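Local coordinates for protein nidogen (Mus musculus, PDB 1NPE) that binds the laminin gamma-1 chain through its six-bladed YWTD beta-propeller domain, an interaction that probably links laminin to other components of basement membranes, at residues E57-G61 / T72-L78; G218-Y222 / A233-A237. Residue numbers count along the deposited sequence, not the author numbering.

Contact 1. Residues E57-G61 / T72-L78; sequences EPSIG and TIIRQDL
Two antiparallel strands, 59-61 and 72-74, run at 128° with axes 4.6 Å apart, and a classic beta bulge interrupts their pairing. Ile60 forms a hydrogen-bonded pair with Ile74, whereas Gly61 pairs with Thr72, leaving Ile73, psi -31°, as the extra residue. Ile60 O accepts twice, from Ile73 N (2.9 Å) and Ile74 N (3.3 Å), while Ile60 N donates to Ile74 O (3.1 Å). A cis peptide leads into Pro58, whose CG packs 3.8 Å from Leu78 CB. Glu57, extended (chi1 and chi2 t), reaches Arg75, just past the strand: Glu57 OE2 accepts from Arg75 NH1 at 2.8 Å in a salt bridge suited to this exposed edge. Glu57 OE1 accepts from water 1 (2.6 Å), which also bonds Thr72 OG1 (2.5 Å), and pairs with Lys36, the carboxylate's second charged partner. Asp54 and Lys36 satisfy Ser59 OG; Asp54 also accepts from Glu57 N. Strand 71-74 is outermost in its propeller blade, and Trp95 of the next blade covers Ile60, Ile74 and Leu78.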
loop_
_atom_site.group_PDB
_atom_site.type_symbol
_atom_site.label_atom_id
_atom_site.label_comp_id
_atom_site.label_asym_id
_atom_site.label_seq_id
_atom_site.Cartn_x
_atom_site.Cartn_y
_atom_site.Cartn_z
ATOM N N GLU A 57 10.341 -8.257 -0.027
ATOM C CA GLU A 57 11.785 -8.157 0.161
ATOM C C GLU A 57 12.252 -6.987 1.039
ATOM O O GLU A 57 13.046 -7.198 1.958
ATOM C CB GLU A 57 12.519 -8.170 -1.182
ATOM C CG GLU A 57 14.033 -8.266 -1.055
ATOM C CD GLU A 57 14.740 -8.426 -2.389
ATOM O OE1 GLU A 57 14.065 -8.675 -3.412
ATOM O OE2 GLU A 57 15.982 -8.311 -2.415
ATOM N N PRO A 58 11.850 -5.737 0.726
ATOM C CA PRO A 58 11.006 -5.232 -0.361
ATOM C C PRO A 58 11.860 -4.860 -1.573
ATOM O O PRO A 58 13.089 -4.840 -1.480
ATOM C CB PRO A 58 10.377 -3.986 0.259
ATOM C CG PRO A 58 11.482 -3.453 1.080
ATOM C CD PRO A 58 11.996 -4.704 1.768
ATOM N N SER A 59 11.218 -4.541 -2.695
ATOM C CA SER A 59 11.959 -4.178 -3.900
ATOM C C SER A 59 11.109 -3.581 -5.016
ATOM O O SER A 59 9.884 -3.558 -4.948
ATOM C CB SER A 59 12.704 -5.396 -4.454
ATOM O OG SER A 59 11.796 -6.345 -4.986
ATOM N N ILE A 60 11.800 -3.069 -6.027
ATOM C CA ILE A 60 11.181 -2.490 -7.214
ATOM C C ILE A 60 11.868 -3.189 -8.373
ATOM O O ILE A 60 13.100 -3.271 -8.406
ATOM C CB ILE A 60 11.407 -0.963 -7.297
ATOM C CG1 ILE A 60 10.602 -0.270 -6.195
ATOM C CG2 ILE A 60 11.017 -0.429 -8.681
ATOM C CD1 ILE A 60 10.798 1.215 -6.130
ATOM N N GLY A 61 11.072 -3.751 -9.279
ATOM C CA GLY A 61 11.636 -4.460 -10.410
ATOM C C GLY A 61 10.972 -4.194 -11.745
ATOM O O GLY A 61 10.002 -3.435 -11.840
ATOM N N THR A 72 15.457 -7.041 -10.648
ATOM C CA THR A 72 15.269 -6.090 -9.558
ATOM C C THR A 72 16.203 -4.894 -9.736
ATOM O O THR A 72 17.391 -5.077 -9.988
ATOM C CB THR A 72 15.572 -6.759 -8.213
ATOM O OG1 THR A 72 14.779 -7.946 -8.093
ATOM C CG2 THR A 72 15.256 -5.823 -7.065
ATOM N N ILE A 73 15.663 -3.679 -9.642
ATOM C CA ILE A 73 16.486 -2.483 -9.792
ATOM C C ILE A 73 16.818 -1.804 -8.469
ATOM O O ILE A 73 17.883 -1.205 -8.336
ATOM C CB ILE A 73 15.889 -1.453 -10.803
ATOM C CG1 ILE A 73 14.433 -1.120 -10.466
ATOM C CG2 ILE A 73 16.018 -1.982 -12.230
ATOM C CD1 ILE A 73 13.777 -0.150 -11.448
ATOM N N ILE A 74 15.922 -1.910 -7.487
ATOM C CA ILE A 74 16.157 -1.309 -6.174
ATOM C C ILE A 74 15.772 -2.238 -5.022
ATOM O O ILE A 74 14.714 -2.865 -5.052
ATOM C CB ILE A 74 15.406 0.030 -6.001
ATOM C CG1 ILE A 74 15.801 1.013 -7.113
ATOM C CG2 ILE A 74 15.725 0.624 -4.641
ATOM C CD1 ILE A 74 15.174 2.395 -6.995
ATOM N N ARG A 75 16.648 -2.310 -4.014
ATOM C CA ARG A 75 16.444 -3.138 -2.818
ATOM C C ARG A 75 16.771 -2.337 -1.557
ATOM O O ARG A 75 16.038 -2.383 -0.566
ATOM C CB ARG A 75 17.377 -4.356 -2.817
ATOM C CG ARG A 75 17.405 -5.192 -4.069
ATOM C CD ARG A 75 18.523 -6.228 -3.976
ATOM N NE ARG A 75 18.767 -6.888 -5.258
ATOM C CZ ARG A 75 18.154 -7.998 -5.655
ATOM N NH1 ARG A 75 17.265 -8.579 -4.868
ATOM N NH2 ARG A 75 18.413 -8.517 -6.849
ATOM N N GLN A 76 17.900 -1.633 -1.595
ATOM C CA GLN A 76 18.387 -0.850 -0.459
ATOM C C GLN A 76 17.474 0.285 -0.024
ATOM O O GLN A 76 16.707 0.807 -0.819
ATOM C CB GLN A 76 19.768 -0.257 -0.779
ATOM C CG GLN A 76 20.768 -1.213 -1.439
ATOM C CD GLN A 76 21.137 -2.414 -0.574
ATOM O OE1 GLN A 76 21.416 -3.500 -1.090
ATOM N NE2 GLN A 76 21.152 -2.222 0.745
ATOM N N ASP A 77 17.568 0.650 1.253
ATOM C CA ASP A 77 16.816 1.761 1.832
ATOM C C ASP A 77 15.372 1.900 1.340
ATOM O O ASP A 77 14.931 2.985 0.949
ATOM C CB ASP A 77 17.600 3.062 1.594
ATOM C CG ASP A 77 17.078 4.236 2.414
ATOM O OD1 ASP A 77 16.649 4.045 3.574
ATOM O OD2 ASP A 77 17.117 5.368 1.892
ATOM N N LEU A 78 14.646 0.788 1.360
ATOM C CA LEU A 78 13.252 0.756 0.941
ATOM C C LEU A 78 12.373 0.349 2.103
ATOM O O LEU A 78 12.745 -0.532 2.884
ATOM C CB LEU A 78 13.042 -0.257 -0.185
ATOM C CG LEU A 78 13.151 0.176 -1.643
ATOM C CD1 LEU A 78 12.856 -1.035 -2.518
ATOM C CD2 LEU A 78 12.180 1.315 -1.945
HETATM O O HOH W 1 14.987 -8.992 -5.786
#

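Contact 2. Residues G218-Y222 / A233-A237; sequences GKNLY and AMDLA
Leu221, Leu236 and Lys219 lose the most surface in this antiparallel pairing of strands 220-222 and 233-235, whose axes approach to 4.4 Å at 153°. Leu221 sits opposite Met234 in a hydrogen-bonded pair: Leu221 N donates to Met234 O at 2.6 Å and Met234 N to Leu221 O at 2.7 Å. Asn220 with Asp235 and Tyr222 with Ala233 are the flanking non-hydrogen-bonded pairs, their CB atoms on the face opposite that of Leu221 and Met234. Leu236 prolongs the pairing just past its strand, its N donating to Lys219 O at 3.0 Å. With both leucines in the mt rotamer, Leu221 CD1 meets Leu236 CD2 at 3.6 Å, a contact that suits their branched apolar ends. Lys219, in the preceding turn, lets its long chain run into exposed surroundings while its backbone does the bonding. On the other face, small Ala233 leaves room for the Tyr222 ring: Ala233 CB lies 3.5 Å from Tyr222 CE2. This is the central hairpin of a four-stranded propeller blade, flanked by strands 211-217 and 240-245. Its chemistry divides: short, nearly straight main-chain bonds fix the register, apolar side chains meet on the Leu221 face, and the other combines the Tyr222-Ala233 contact with polar Asn220 and Asp235.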
loop_
_atom_site.group_PDB
_atom_site.type_symbol
_atom_site.label_atom_id
_atom_site.label_comp_id
_atom_site.label_asym_id
_atom_site.label_seq_id
_atom_site.Cartn_x
_atom_site.Cartn_y
_atom_site.Cartn_z
ATOM N N GLY A 218 -9.582 5.111 -21.866
ATOM C CA GLY A 218 -10.632 5.904 -22.482
ATOM C C GLY A 218 -11.739 6.283 -21.514
ATOM O O GLY A 218 -11.504 6.964 -20.507
ATOM N N LYS A 219 -12.951 5.836 -21.830
ATOM C CA LYS A 219 -14.136 6.102 -21.012
ATOM C C LYS A 219 -14.322 5.065 -19.891
ATOM O O LYS A 219 -15.112 5.275 -18.967
ATOM C CB LYS A 219 -15.384 6.127 -21.907
ATOM C CG LYS A 219 -15.457 4.961 -22.900
ATOM C CD LYS A 219 -16.807 4.876 -23.606
ATOM C CE LYS A 219 -17.124 6.132 -24.413
ATOM N NZ LYS A 219 -18.511 6.081 -24.983
ATOM N N ASN A 220 -13.591 3.955 -19.979
ATOM C CA ASN A 220 -13.680 2.877 -18.994
ATOM C C ASN A 220 -12.642 2.887 -17.869
ATOM O O ASN A 220 -11.472 3.212 -18.077
ATOM C CB ASN A 220 -13.616 1.515 -19.697
ATOM C CG ASN A 220 -14.972 1.023 -20.170
ATOM O OD1 ASN A 220 -15.943 1.774 -20.217
ATOM N ND2 ASN A 220 -15.041 -0.258 -20.518
ATOM N N LEU A 221 -13.089 2.520 -16.674
ATOM C CA LEU A 221 -12.208 2.421 -15.517
ATOM C C LEU A 221 -12.100 0.951 -15.153
ATOM O O LEU A 221 -13.077 0.214 -15.237
ATOM C CB LEU A 221 -12.769 3.178 -14.305
ATOM C CG LEU A 221 -12.769 4.703 -14.302
ATOM C CD1 LEU A 221 -13.264 5.183 -12.941
ATOM C CD2 LEU A 221 -11.375 5.245 -14.590
ATOM N N TYR A 222 -10.906 0.521 -14.772
ATOM C CA TYR A 222 -10.703 -0.863 -14.369
ATOM C C TYR A 222 -10.077 -0.834 -12.986
ATOM O O TYR A 222 -8.982 -0.291 -12.808
ATOM C CB TYR A 222 -9.777 -1.595 -15.344
ATOM C CG TYR A 222 -10.314 -1.685 -16.750
ATOM C CD1 TYR A 222 -10.040 -0.687 -17.684
ATOM C CD2 TYR A 222 -11.109 -2.761 -17.146
ATOM C CE1 TYR A 222 -10.543 -0.756 -18.977
ATOM C CE2 TYR A 222 -11.622 -2.838 -18.439
ATOM C CZ TYR A 222 -11.334 -1.832 -19.347
ATOM O OH TYR A 222 -11.839 -1.894 -20.621
ATOM N N ALA A 233 -14.756 -3.487 -14.423
ATOM C CA ALA A 233 -14.726 -2.466 -15.469
ATOM C C ALA A 233 -15.964 -1.576 -15.330
ATOM O O ALA A 233 -17.096 -2.066 -15.330
ATOM C CB ALA A 233 -14.698 -3.122 -16.847
ATOM N N MET A 234 -15.746 -0.272 -15.204
ATOM C CA MET A 234 -16.845 0.678 -15.053
ATOM C C MET A 234 -16.762 1.790 -16.092
ATOM O O MET A 234 -15.673 2.243 -16.442
ATOM C CB MET A 234 -16.828 1.294 -13.644
ATOM C CG MET A 234 -17.072 0.310 -12.498
ATOM S SD MET A 234 -18.806 -0.191 -12.284
ATOM C CE MET A 234 -18.848 -0.585 -10.485
ATOM N N ASP A 235 -17.920 2.209 -16.597
ATOM C CA ASP A 235 -17.997 3.286 -17.587
ATOM C C ASP A 235 -18.297 4.585 -16.837
ATOM O O ASP A 235 -19.262 4.663 -16.073
ATOM C CB ASP A 235 -19.103 2.992 -18.607
ATOM C CG ASP A 235 -19.109 3.966 -19.787
ATOM O OD1 ASP A 235 -18.651 5.125 -19.657
ATOM O OD2 ASP A 235 -19.599 3.560 -20.864
ATOM N N LEU A 236 -17.464 5.597 -17.071
ATOM C CA LEU A 236 -17.590 6.900 -16.419
ATOM C C LEU A 236 -18.962 7.559 -16.556
ATOM O O LEU A 236 -19.705 7.671 -15.576
ATOM C CB LEU A 236 -16.523 7.869 -16.950
ATOM C CG LEU A 236 -15.033 7.662 -16.655
ATOM C CD1 LEU A 236 -14.282 8.877 -17.165
ATOM C CD2 LEU A 236 -14.800 7.523 -15.171
ATOM N N ALA A 237 -19.286 7.977 -17.778
ATOM C CA ALA A 237 -20.537 8.661 -18.093
ATOM C C ALA A 237 -21.817 7.954 -17.642
ATOM O O ALA A 237 -22.496 8.425 -16.721
ATOM C CB ALA A 237 -20.595 8.960 -19.571
#

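How the contacts relate
Contact 1 comes first in the sequence and is complete well before contact 2 begins, and the two share no strand or sheet. Each belongs to its own four-stranded antiparallel blade of one beta-propeller, on opposite sides of the chain's centre: the centres are 33 Å apart, and about 19 Å separates their nearest atoms. The positions within the blades differ too. Residues 57-61 and 72-78 join the third strand to the outermost fourth, whereas 218-222 and 233-237 join the second and third. Three blades separate them in sequence, formed by residues 81-117, 124-162 and 169-206. Neither contact touches the laminin chain, so both belong to the blade framework rather than to the binding interface.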